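Local coordinates for protein kojibiose phosphorylase (Gut metagenome, PDB 6W0P) that is a carbohydrate-active enzyme of glycoside hydrolase family 65, in which an N-terminal beta-rich domain is joined to a helical catalytic domain, at residues Leu144-Asp149 with Ala283-Lys288; Leu35-Ser40 with Ser148-Ala153. One frame throughout, in Å; residues are numbered along the deposited sequence.

Contact 1: residues Leu144-Asp149 with Ala283-Lys288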
ATOM      1  N   LEU A 144     -13.181  20.903  36.345  1.00 32.50           N
ATOM      2  CA  LEU A 144     -11.908  20.376  36.878  1.00 32.44           C
ATOM      3  C   LEU A 144     -11.850  18.875  36.586  1.00 32.44           C
ATOM      4  O   LEU A 144     -12.878  18.195  36.737  1.00 32.95           O
ATOM      5  CB  LEU A 144     -11.879  20.552  38.399  1.00 32.40           C
ATOM      6  CG  LEU A 144     -11.795  21.955  38.978  1.00 32.56           C
ATOM      7  CD1 LEU A 144     -12.048  21.888  40.479  1.00 33.28           C
ATOM      8  CD2 LEU A 144     -10.441  22.596  38.730  1.00 32.56           C
ATOM      9  N   LEU A 145     -10.673  18.370  36.248  1.00 32.45           N
ATOM     10  CA  LEU A 145     -10.311  16.955  36.451  1.00 33.55           C
ATOM     11  C   LEU A 145      -9.384  16.913  37.671  1.00 33.66           C
ATOM     12  O   LEU A 145      -8.451  17.728  37.731  1.00 34.57           O
ATOM     13  CB  LEU A 145      -9.668  16.401  35.174  1.00 33.42           C
ATOM     14  CG  LEU A 145     -10.493  16.543  33.895  1.00 33.69           C
ATOM     15  CD1 LEU A 145      -9.797  15.868  32.725  1.00 34.05           C
ATOM     16  CD2 LEU A 145     -11.888  15.960  34.053  1.00 34.03           C
ATOM     17  N   ASP A 146      -9.687  16.059  38.646  1.00 34.22           N
ATOM     18  CA  ASP A 146      -8.892  15.918  39.899  1.00 34.99           C
ATOM     19  C   ASP A 146      -7.516  15.365  39.524  1.00 34.48           C
ATOM     20  O   ASP A 146      -7.479  14.294  38.926  1.00 34.99           O
ATOM     21  CB  ASP A 146      -9.598  15.004  40.900  1.00 35.05           C
ATOM     22  CG  ASP A 146      -9.092  15.112  42.327  1.00 35.83           C
ATOM     23  OD1 ASP A 146      -7.851  15.144  42.536  1.00 34.74           O
ATOM     24  OD2 ASP A 146      -9.951  15.134  43.236  1.00 37.22           O
ATOM     25  N   MET A 147      -6.436  16.074  39.826  1.00 34.64           N
ATOM     26  CA  MET A 147      -5.078  15.677  39.351  1.00 35.80           C
ATOM     27  C   MET A 147      -4.472  14.599  40.251  1.00 37.27           C
ATOM     28  O   MET A 147      -3.576  13.923  39.745  1.00 39.30           O
ATOM     29  CB  MET A 147      -4.117  16.863  39.290  1.00 33.35           C
ATOM     30  CG  MET A 147      -4.594  17.930  38.351  1.00 32.73           C
ATOM     31  SD  MET A 147      -4.832  17.374  36.650  1.00 31.28           S
ATOM     32  CE  MET A 147      -3.131  17.107  36.166  1.00 30.93           C
ATOM     33  N   SER A 148      -4.950  14.427  41.492  1.00 38.76           N
ATOM     34  CA  SER A 148      -4.469  13.395  42.463  1.00 40.79           C
ATOM     35  C   SER A 148      -5.375  12.150  42.434  1.00 40.92           C
ATOM     36  O   SER A 148      -4.863  11.054  42.152  1.00 41.46           O
ATOM     37  CB  SER A 148      -4.365  13.961  43.858  1.00 41.57           C
ATOM     38  OG  SER A 148      -4.075  15.355  43.802  1.00 45.70           O
ATOM     39  N   ASP A 149      -6.665  12.299  42.744  1.00 40.39           N
ATOM     40  CA  ASP A 149      -7.662  11.191  42.702  1.00 40.74           C
ATOM     41  C   ASP A 149      -8.319  11.214  41.327  1.00 39.57           C
ATOM     42  O   ASP A 149      -9.413  11.784  41.216  1.00 41.20           O
ATOM     43  CB  ASP A 149      -8.684  11.305  43.839  1.00 41.56           C
ATOM     44  CG  ASP A 149      -8.044  11.261  45.216  1.00 42.47           C
ATOM     45  OD1 ASP A 149      -7.504  10.197  45.548  1.00 43.34           O
ATOM     46  OD2 ASP A 149      -8.066  12.303  45.929  1.00 42.53           O
ATOM     47  N   ALA A 283     -15.061  24.890  45.136  1.00 35.86           N
ATOM     48  CA  ALA A 283     -14.028  25.914  45.424  1.00 35.68           C
ATOM     49  C   ALA A 283     -12.836  25.234  46.104  1.00 36.16           C
ATOM     50  O   ALA A 283     -11.698  25.603  45.767  1.00 37.10           O
ATOM     51  CB  ALA A 283     -14.587  27.072  46.230  1.00 34.97           C
ATOM     52  N   ASP A 284     -13.086  24.267  46.995  1.00 36.65           N
ATOM     53  CA  ASP A 284     -12.036  23.531  47.753  1.00 37.00           C
ATOM     54  C   ASP A 284     -11.312  22.554  46.828  1.00 35.90           C
ATOM     55  O   ASP A 284     -10.111  22.293  47.058  1.00 36.19           O
ATOM     56  CB  ASP A 284     -12.621  22.820  48.978  1.00 38.91           C
ATOM     57  CG  ASP A 284     -12.713  23.710  50.213  1.00 40.74           C
ATOM     58  OD1 ASP A 284     -12.276  24.902  50.144  1.00 40.85           O
ATOM     59  OD2 ASP A 284     -13.195  23.206  51.243  1.00 42.76           O
ATOM     60  N   LEU A 285     -11.993  22.053  45.799  1.00 35.05           N
ATOM     61  CA  LEU A 285     -11.377  21.132  44.807  1.00 34.03           C
ATOM     62  C   LEU A 285     -10.495  21.921  43.821  1.00 32.90           C
ATOM     63  O   LEU A 285      -9.520  21.356  43.328  1.00 31.97           O
ATOM     64  CB  LEU A 285     -12.495  20.339  44.130  1.00 33.75           C
ATOM     65  CG  LEU A 285     -13.187  19.389  45.096  1.00 34.39           C
ATOM     66  CD1 LEU A 285     -14.479  18.842  44.539  1.00 34.27           C
ATOM     67  CD2 LEU A 285     -12.239  18.267  45.487  1.00 35.07           C
ATOM     68  N   VAL A 286     -10.801  23.189  43.568  1.00 33.48           N
ATOM     69  CA  VAL A 286      -9.894  24.089  42.798  1.00 34.36           C
ATOM     70  C   VAL A 286      -8.594  24.239  43.609  1.00 35.80           C
ATOM     71  O   VAL A 286      -7.527  24.094  43.016  1.00 35.55           O
ATOM     72  CB  VAL A 286     -10.529  25.455  42.479  1.00 33.99           C
ATOM     73  CG1 VAL A 286      -9.565  26.345  41.706  1.00 34.14           C
ATOM     74  CG2 VAL A 286     -11.848  25.315  41.726  1.00 34.28           C
ATOM     75  N   LYS A 287      -8.690  24.496  44.916  1.00 37.40           N
ATOM     76  CA  LYS A 287      -7.511  24.649  45.814  1.00 38.64           C
ATOM     77  C   LYS A 287      -6.707  23.349  45.814  1.00 38.01           C
ATOM     78  O   LYS A 287      -5.488  23.438  45.727  1.00 40.74           O
ATOM     79  CB  LYS A 287      -7.922  25.029  47.237  1.00 39.82           C
ATOM     80  CG  LYS A 287      -8.439  26.449  47.383  1.00 41.65           C
ATOM     81  CD  LYS A 287      -8.857  26.770  48.795  1.00 43.49           C
ATOM     82  CE  LYS A 287      -9.459  28.151  48.939  1.00 45.48           C
ATOM     83  NZ  LYS A 287      -9.383  28.617  50.346  1.00 47.72           N
ATOM     84  N   LYS A 288      -7.373  22.199  45.844  1.00 37.43           N
ATOM     85  CA  LYS A 288      -6.719  20.868  45.814  1.00 36.31           C
ATOM     86  C   LYS A 288      -5.920  20.721  44.513  1.00 35.53           C
ATOM     87  O   LYS A 288      -4.727  20.342  44.594  1.00 34.67           O
ATOM     88  CB  LYS A 288      -7.754  19.762  45.971  1.00 36.10           C
ATOM     89  CG  LYS A 288      -7.188  18.354  46.038  1.00 35.72           C
ATOM     90  CD  LYS A 288      -8.292  17.340  46.066  1.00 35.97           C
ATOM     91  CE  LYS A 288      -7.801  15.928  46.273  1.00 36.12           C
ATOM     92  NZ  LYS A 288      -8.759  14.951  45.693  1.00 36.13           N
TER

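Contact 2: residues Leu35-Ser40 with Ser148-Ala153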
ATOM      1  N   LEU A  35      -8.627  19.581  29.200  1.00 28.62           N
ATOM      2  CA  LEU A  35      -8.120  19.140  30.523  1.00 28.50           C
ATOM      3  C   LEU A  35      -7.671  17.683  30.404  1.00 27.79           C
ATOM      4  O   LEU A  35      -8.188  16.947  29.528  1.00 26.96           O
ATOM      5  CB  LEU A  35      -9.229  19.283  31.574  1.00 29.28           C
ATOM      6  CG  LEU A  35      -9.758  20.695  31.807  1.00 29.00           C
ATOM      7  CD1 LEU A  35     -10.829  20.687  32.890  1.00 29.57           C
ATOM      8  CD2 LEU A  35      -8.634  21.625  32.183  1.00 28.78           C
ATOM      9  N   GLY A  36      -6.719  17.292  31.240  1.00 27.10           N
ATOM     10  CA  GLY A  36      -6.227  15.910  31.296  1.00 27.54           C
ATOM     11  C   GLY A  36      -5.562  15.647  32.619  1.00 27.66           C
ATOM     12  O   GLY A  36      -5.000  16.598  33.194  1.00 27.86           O
ATOM     13  N   ASN A  37      -5.659  14.422  33.108  1.00 28.14           N
ATOM     14  CA  ASN A  37      -5.030  14.025  34.389  1.00 28.97           C
ATOM     15  C   ASN A  37      -4.358  12.663  34.188  1.00 29.11           C
ATOM     16  O   ASN A  37      -4.235  11.965  35.187  1.00 28.88           O
ATOM     17  CB  ASN A  37      -6.040  14.091  35.537  1.00 29.37           C
ATOM     18  CG  ASN A  37      -7.206  13.123  35.413  1.00 29.93           C
ATOM     19  OD1 ASN A  37      -7.300  12.361  34.453  1.00 30.08           O
ATOM     20  ND2 ASN A  37      -8.104  13.141  36.391  1.00 29.91           N
ATOM     21  N   GLU A  38      -3.887  12.386  32.957  1.00 29.17           N
ATOM     22  CA  GLU A  38      -3.224  11.136  32.478  1.00 30.19           C
ATOM     23  C   GLU A  38      -4.223   9.976  32.411  1.00 31.03           C
ATOM     24  O   GLU A  38      -4.305   9.306  31.364  1.00 31.52           O
ATOM     25  CB  GLU A  38      -2.072  10.681  33.376  1.00 30.49           C
ATOM     26  CG  GLU A  38      -1.333   9.485  32.799  1.00 30.61           C
ATOM     27  CD  GLU A  38      -0.503   8.689  33.791  1.00 31.26           C
ATOM     28  OE1 GLU A  38       0.345   9.315  34.466  1.00 31.54           O
ATOM     29  OE2 GLU A  38      -0.689   7.442  33.863  1.00 31.32           O
ATOM     30  N   TYR A  39      -4.949   9.733  33.502  1.00 31.29           N
ATOM     31  CA  TYR A  39      -5.998   8.690  33.569  1.00 32.10           C
ATOM     32  C   TYR A  39      -7.069   8.978  32.529  1.00 31.38           C
ATOM     33  O   TYR A  39      -7.588   8.055  31.906  1.00 30.95           O
ATOM     34  CB  TYR A  39      -6.615   8.674  34.963  1.00 32.95           C
ATOM     35  CG  TYR A  39      -7.773   7.732  35.162  1.00 33.39           C
ATOM     36  CD1 TYR A  39      -7.571   6.372  35.388  1.00 33.50           C
ATOM     37  CD2 TYR A  39      -9.065   8.223  35.223  1.00 33.41           C
ATOM     38  CE1 TYR A  39      -8.635   5.516  35.625  1.00 34.12           C
ATOM     39  CE2 TYR A  39     -10.142   7.378  35.451  1.00 34.30           C
ATOM     40  CZ  TYR A  39      -9.924   6.027  35.680  1.00 34.34           C
ATOM     41  OH  TYR A  39     -10.990   5.227  35.941  1.00 34.41           O
ATOM     42  N   SER A  40      -7.413  10.253  32.399  1.00 31.38           N
ATOM     43  CA  SER A  40      -8.563  10.720  31.596  1.00 31.33           C
ATOM     44  C   SER A  40      -8.234  12.077  30.964  1.00 30.82           C
ATOM     45  O   SER A  40      -7.377  12.807  31.492  1.00 30.33           O
ATOM     46  CB  SER A  40      -9.807  10.773  32.448  1.00 31.71           C
ATOM     47  OG  SER A  40      -9.698  11.789  33.444  1.00 32.45           O
ATOM     48  N   SER A 148      -4.950  14.427  41.492  1.00 38.76           N
ATOM     49  CA  SER A 148      -4.469  13.395  42.463  1.00 40.79           C
ATOM     50  C   SER A 148      -5.375  12.150  42.434  1.00 40.92           C
ATOM     51  O   SER A 148      -4.863  11.054  42.152  1.00 41.46           O
ATOM     52  CB  SER A 148      -4.365  13.961  43.858  1.00 41.57           C
ATOM     53  OG  SER A 148      -4.075  15.355  43.802  1.00 45.70           O
ATOM     54  N   ASP A 149      -6.665  12.299  42.744  1.00 40.39           N
ATOM     55  CA  ASP A 149      -7.662  11.191  42.702  1.00 40.74           C
ATOM     56  C   ASP A 149      -8.319  11.214  41.327  1.00 39.57           C
ATOM     57  O   ASP A 149      -9.413  11.784  41.216  1.00 41.20           O
ATOM     58  CB  ASP A 149      -8.684  11.305  43.839  1.00 41.56           C
ATOM     59  CG  ASP A 149      -8.044  11.261  45.216  1.00 42.47           C
ATOM     60  OD1 ASP A 149      -7.504  10.197  45.548  1.00 43.34           O
ATOM     61  OD2 ASP A 149      -8.066  12.303  45.929  1.00 42.53           O
ATOM     62  N   CYS A 150      -7.656  10.642  40.320  1.00 39.10           N
ATOM     63  CA  CYS A 150      -7.842  10.996  38.883  1.00 38.32           C
ATOM     64  C   CYS A 150      -9.122  10.376  38.312  1.00 38.75           C
ATOM     65  O   CYS A 150      -9.527  10.778  37.202  1.00 39.36           O
ATOM     66  CB  CYS A 150      -6.624  10.597  38.065  1.00 37.81           C
ATOM     67  SG  CYS A 150      -5.091  11.307  38.721  1.00 35.87           S
ATOM     68  N   GLU A 151      -9.765   9.490  39.080  1.00 39.11           N
ATOM     69  CA  GLU A 151     -11.086   8.887  38.770  1.00 38.62           C
ATOM     70  C   GLU A 151     -12.178   9.957  38.827  1.00 36.91           C
ATOM     71  O   GLU A 151     -13.239   9.717  38.223  1.00 37.69           O
ATOM     72  CB  GLU A 151     -11.402   7.762  39.752  1.00 39.78           C
ATOM     73  CG  GLU A 151     -10.309   6.706  39.837  1.00 41.28           C
ATOM     74  CD  GLU A 151      -9.279   6.924  40.940  1.00 42.96           C
ATOM     75  OE1 GLU A 151      -9.229   8.043  41.564  1.00 41.95           O
ATOM     76  OE2 GLU A 151      -8.504   5.980  41.168  1.00 45.64           O
ATOM     77  N   ASN A 152     -11.947  11.076  39.526  1.00 34.95           N
ATOM     78  CA  ASN A 152     -12.972  12.125  39.748  1.00 34.21           C
ATOM     79  C   ASN A 152     -12.840  13.295  38.774  1.00 34.46           C
ATOM     80  O   ASN A 152     -11.706  13.704  38.457  1.00 33.54           O
ATOM     81  CB  ASN A 152     -12.914  12.707  41.150  1.00 34.11           C
ATOM     82  CG  ASN A 152     -12.985  11.642  42.218  1.00 33.94           C
ATOM     83  OD1 ASN A 152     -13.498  10.557  41.958  1.00 34.10           O
ATOM     84  ND2 ASN A 152     -12.488  11.963  43.402  1.00 32.53           N
ATOM     85  N   ALA A 153     -14.002  13.864  38.428  1.00 34.98           N
ATOM     86  CA  ALA A 153     -14.207  15.112  37.654  1.00 34.74           C
ATOM     87  C   ALA A 153     -15.295  15.928  38.349  1.00 34.51           C
ATOM     88  O   ALA A 153     -16.222  15.331  38.925  1.00 36.43           O
ATOM     89  CB  ALA A 153     -14.611  14.799  36.229  1.00 34.49           C
TER

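Contact 1: residues Leu144-Asp149 with Ala283-Lys288
The carboxylates of Asp-146 and Asp-149 share one cation, the ammonium of Lys-288, and differ in how they present themselves to it. Asp-146 OD2 receives Lys-288 NZ on its syn lone pair at 2.7 Å, whereas Asp-149 OD2 takes the same Lys-288 NZ on its anti lone pair, also at 2.7 Å. The other oxygen of Asp-146 turns back onto its own loop. Ser-148 N reaches Asp-146 OD1 on the anti lone pair (3.2 Å), while Asp-149 N comes from above the carboxylate plane, 68° out of it, at 3.1 Å. Asp-146 OD2 also accepts from Tyr-154 OH, so this buried carboxylate is held at both oxygens. With Asp-146 CG anti to the backbone N (chi1 -163°), CG lies nearer Lys-288 NZ than CB does. Lys-288 runs extended from the helix and crosses both aspartates at about a right angle, carrying NZ to the loop; one amine facing two carboxylates would be expected to stay protonated. Beside this polar cluster, Leu-144 lays its CD1 branch on the helix backbone, 3.6 Å from Val-286 N and 3.7 Å from Leu-285 C. Its side chain crosses that of Val-286 at about a right angle, with Leu-144 CD1 3.7 Å from Val-286 CG2, and the same methyl lies 4.0 Å from Leu-285 CB. One residue past Lys-288, Asn-289 bonds to Leu-145 O and Met-147 N. The bonds from Ser-148 N and Asp-149 N to Asp-146 OD1 define an Asx turn and Asx motif at the end of strand 135-145. Through a salt-bridge network and a leucine contact, this Asx-turn loop joins that strand of the large antiparallel sheet to helix 282-300, in a family 65 protein whose N-terminal domain is beta-rich.

Contact 2: residues Leu35-Ser40 with Ser148-Ala153
Cys-150 CB packs against two side chains of the 35-40 turn, 3.6 Å from Tyr-39 CB and 3.4 Å from Asn-37 ND2. Cys-150 SG lies 3.7 Å from Asn-37 O. The Tyr-39 ring comes obliquely to the backbone of the other segment: CD2 is 3.3 Å from Cys-150 O, and CE2 is 3.8 Å from Glu-151 CA. Beyond them Tyr-39 OH hydrogen-bonds to Asn-253 O, which holds the far end of the ring. Asn-37 CG stands between the backbone N and the carbonyl carbon (chi1 64°), which brings it beside Cys-150 CB. The one hydrogen bond across the contact runs from Asn-37 ND2 to Cys-150 O, 2.9 Å long and rather bent (140° at the hydrogen). The donor sits in the carbonyl plane on a lone pair, although the acceptor is tilted 27° from the amide plane of Asn-37. Asn-37 ND2 gives a second hydrogen bond to Asp-146 O. At the other end of the amide, Asn-37 OD1 accepts from Ser-40 OG at 2.7 Å and from Ser-40 N at 2.9 Å, the latter nearly along the C=O axis; this is an Asx motif closing the turn between strands 35-36 and 40-42. Opposing it is the type I turn Asp-149 to Asn-152, leading into strand 152-161. With donors gathered at OD1 and carbonyls at ND2, the buried amide is satisfied at both ends, and its rotation is fixed by that hydrogen-bond polarity.

How the contacts relate
From the N terminus, the chain lays down the 35-40 turn and then runs through 107 residues, 49 of them in strands and none in helix, before the turn at 148-153 returns to it, closing the loop of contact 2. Contact 1 starts four residues before that turn, on the end of strand 135-145, and closes a second loop when helix 282-300 arrives. The two loops overlap over residues 144-153, the segments sharing Ser-148 and Asp-149, and neither loop encloses the other. Strands 135-145 and 152-161 are neighbours in one antiparallel sheet, and their connection faces the helix through contact 1 and the 35-40 turn through contact 2. The contact centres lie about 9 Å apart.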